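Side-chain contact in alternansucrase (Leuconostoc mesenteroides, PDB 6HVG), which is a glycoside hydrolase family 70 protein that also carries choline-binding-type and cell-wall-binding repeats: residues A[1389-1394]-A[1399-1404]. Residues are numbered along the deposited sequence; the frame is centred on the assembly and turned at random.
Sequences DKYIND and FYHLNV
Ile1392 N donates to Tyr1400 O over 2.8 Å, and the return bond from Tyr1400 N to Ile1392 O completes a hydrogen-bonded antiparallel pair. Lys1390 and Leu1402 form the next such pair. Because Asp1389 and Lys1390 both face Leu1402, the strand has a G1 beta bulge here; at the bulge, Asp1389 N bonds to Asn1403 O from above the carbonyl plane. The non-hydrogen-bonded pairs, Tyr1391 with His1401 and Asn1393 with Phe1399, put their side chains on one face. CD2 of His1401 sits over the centre of the Tyr1391 ring, 3.7 Å above its plane, with the two rings inclined at 49°. Farther along, Asn1393 CB lies 3.9 Å from the Phe1399 ring centroid, a CH-pi contact offset toward the rim. On the other face, Ile1392 CG2 touches Tyr1400 CB at 3.4 Å and lies near the edge of that ring; CG1 is anti to the backbone N (chi1 -165°), placing CG2 between N and the carbonyl carbon. This two-stranded hairpin, 1390-1393 with 1399-1402, is consistent with the hairpin units of choline-binding-type repeats. Its Ile1392 and Leu1402 rest on Tyr1379 of strand 1377-1380, and the Tyr1400 ring meets Phe1369 of strand 1368-1371, joining it to the preceding hairpin.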
loop_
_atom_site.group_PDB
_atom_site.type_symbol
_atom_site.label_atom_id
_atom_site.label_comp_id
_atom_site.label_asym_id
_atom_site.label_seq_id
_atom_site.Cartn_x
_atom_site.Cartn_y
_atom_site.Cartn_z
ATOM N N ASP A 1389 -27.424 -8.283 -16.726
ATOM C CA ASP A 1389 -27.246 -9.280 -15.659
ATOM C C ASP A 1389 -26.790 -8.670 -14.342
ATOM O O ASP A 1389 -25.722 -9.016 -13.818
ATOM C CB ASP A 1389 -26.251 -10.359 -16.131
ATOM C CG ASP A 1389 -26.128 -11.549 -15.175
ATOM O OD1 ASP A 1389 -27.038 -11.799 -14.349
ATOM O OD2 ASP A 1389 -25.102 -12.254 -15.282
ATOM N N LYS A 1390 -27.590 -7.756 -13.808
ATOM C CA LYS A 1390 -27.369 -7.257 -12.442
ATOM C C LYS A 1390 -28.554 -6.455 -11.922
ATOM O O LYS A 1390 -29.424 -6.006 -12.680
ATOM C CB LYS A 1390 -26.043 -6.477 -12.331
ATOM C CG LYS A 1390 -26.106 -4.990 -12.544
ATOM C CD LYS A 1390 -24.730 -4.352 -12.372
ATOM C CE LYS A 1390 -24.843 -2.855 -12.118
ATOM N NZ LYS A 1390 -23.531 -2.156 -12.187
ATOM N N TYR A 1391 -28.591 -6.296 -10.607
ATOM C CA TYR A 1391 -29.607 -5.473 -9.976
ATOM C C TYR A 1391 -29.031 -4.062 -9.978
ATOM O O TYR A 1391 -27.813 -3.858 -9.881
ATOM C CB TYR A 1391 -29.943 -5.958 -8.558
ATOM C CG TYR A 1391 -30.548 -7.351 -8.511
ATOM C CD1 TYR A 1391 -31.925 -7.529 -8.314
ATOM C CD2 TYR A 1391 -29.746 -8.494 -8.681
ATOM C CE1 TYR A 1391 -32.491 -8.803 -8.289
ATOM C CE2 TYR A 1391 -30.299 -9.773 -8.664
ATOM C CZ TYR A 1391 -31.671 -9.924 -8.467
ATOM O OH TYR A 1391 -32.231 -11.184 -8.432
ATOM N N ILE A 1392 -29.920 -3.094 -10.117
ATOM C CA ILE A 1392 -29.548 -1.695 -10.233
ATOM C C ILE A 1392 -30.377 -0.909 -9.209
ATOM O O ILE A 1392 -31.575 -1.146 -9.072
ATOM C CB ILE A 1392 -29.799 -1.221 -11.678
ATOM C CG1 ILE A 1392 -29.108 0.090 -11.960
ATOM C CG2 ILE A 1392 -31.285 -1.073 -11.969
ATOM C CD1 ILE A 1392 -29.483 0.665 -13.306
ATOM N N ASN A 1393 -29.744 -0.006 -8.467
ATOM C CA ASN A 1393 -30.471 0.794 -7.477
ATOM C C ASN A 1393 -30.552 2.275 -7.861
ATOM O O ASN A 1393 -29.752 2.798 -8.643
ATOM C CB ASN A 1393 -29.909 0.596 -6.046
ATOM C CG ASN A 1393 -28.672 1.449 -5.764
ATOM O OD1 ASN A 1393 -28.716 2.682 -5.854
ATOM N ND2 ASN A 1393 -27.581 0.803 -5.374
ATOM N N ASP A 1394 -31.535 2.923 -7.252
ATOM C CA ASP A 1394 -32.001 4.274 -7.550
ATOM C C ASP A 1394 -31.869 5.122 -6.262
ATOM O O ASP A 1394 -31.938 4.580 -5.146
ATOM C CB ASP A 1394 -33.450 4.110 -8.031
ATOM C CG ASP A 1394 -34.142 5.414 -8.388
ATOM O OD1 ASP A 1394 -33.678 6.493 -8.001
ATOM O OD2 ASP A 1394 -35.179 5.364 -9.076
ATOM N N PHE A 1399 -35.647 -0.379 -6.919
ATOM C CA PHE A 1399 -34.737 -1.421 -7.377
ATOM C C PHE A 1399 -35.222 -1.982 -8.704
ATOM O O PHE A 1399 -36.417 -2.116 -8.933
ATOM C CB PHE A 1399 -34.566 -2.499 -6.289
ATOM C CG PHE A 1399 -33.473 -2.176 -5.293
ATOM C CD1 PHE A 1399 -32.179 -2.694 -5.452
ATOM C CD2 PHE A 1399 -33.706 -1.309 -4.242
ATOM C CE1 PHE A 1399 -31.152 -2.368 -4.567
ATOM C CE2 PHE A 1399 -32.683 -0.968 -3.356
ATOM C CZ PHE A 1399 -31.410 -1.500 -3.516
ATOM N N TYR A 1400 -34.288 -2.248 -9.610
ATOM C CA TYR A 1400 -34.613 -2.902 -10.890
ATOM C C TYR A 1400 -33.602 -4.007 -11.171
ATOM O O TYR A 1400 -32.494 -4.009 -10.614
ATOM C CB TYR A 1400 -34.601 -1.898 -12.037
ATOM C CG TYR A 1400 -35.296 -0.577 -11.760
ATOM C CD1 TYR A 1400 -36.637 -0.366 -12.127
ATOM C CD2 TYR A 1400 -34.609 0.481 -11.168
ATOM C CE1 TYR A 1400 -37.255 0.865 -11.914
ATOM C CE2 TYR A 1400 -35.230 1.703 -10.938
ATOM C CZ TYR A 1400 -36.543 1.891 -11.303
ATOM O OH TYR A 1400 -37.132 3.117 -11.071
ATOM N N HIS A 1401 -34.002 -4.961 -12.004
ATOM C CA HIS A 1401 -33.113 -6.043 -12.417
ATOM C C HIS A 1401 -33.033 -6.073 -13.926
ATOM O O HIS A 1401 -34.043 -5.907 -14.617
ATOM C CB HIS A 1401 -33.571 -7.407 -11.896
ATOM C CG HIS A 1401 -32.788 -8.557 -12.462
ATOM N ND1 HIS A 1401 -33.260 -9.379 -13.468
ATOM C CD2 HIS A 1401 -31.532 -8.988 -12.183
ATOM C CE1 HIS A 1401 -32.335 -10.282 -13.760
ATOM N NE2 HIS A 1401 -31.278 -10.064 -12.996
ATOM N N LEU A 1402 -31.825 -6.302 -14.419
ATOM C CA LEU A 1402 -31.606 -6.439 -15.831
ATOM C C LEU A 1402 -31.151 -7.853 -16.128
ATOM O O LEU A 1402 -30.156 -8.350 -15.568
ATOM C CB LEU A 1402 -30.607 -5.398 -16.323
ATOM C CG LEU A 1402 -31.048 -3.983 -15.944
ATOM C CD1 LEU A 1402 -29.852 -3.049 -15.829
ATOM C CD2 LEU A 1402 -32.089 -3.503 -16.942
ATOM N N ASN A 1403 -31.914 -8.503 -17.004
ATOM C CA ASN A 1403 -31.670 -9.881 -17.433
ATOM C C ASN A 1403 -30.348 -9.956 -18.182
ATOM O O ASN A 1403 -29.655 -8.937 -18.342
ATOM C CB ASN A 1403 -32.836 -10.359 -18.295
ATOM C CG ASN A 1403 -34.070 -10.704 -17.466
ATOM O OD1 ASN A 1403 -33.973 -11.048 -16.290
ATOM N ND2 ASN A 1403 -35.243 -10.604 -18.080
ATOM N N VAL A 1404 -29.983 -11.160 -18.612
ATOM C CA VAL A 1404 -28.749 -11.368 -19.384
ATOM C C VAL A 1404 -28.899 -10.708 -20.758
ATOM O O VAL A 1404 -28.010 -10.024 -21.223
ATOM C CB VAL A 1404 -28.405 -12.866 -19.568
ATOM C CG1 VAL A 1404 -27.008 -13.012 -20.176
ATOM C CG2 VAL A 1404 -28.509 -13.620 -18.240
#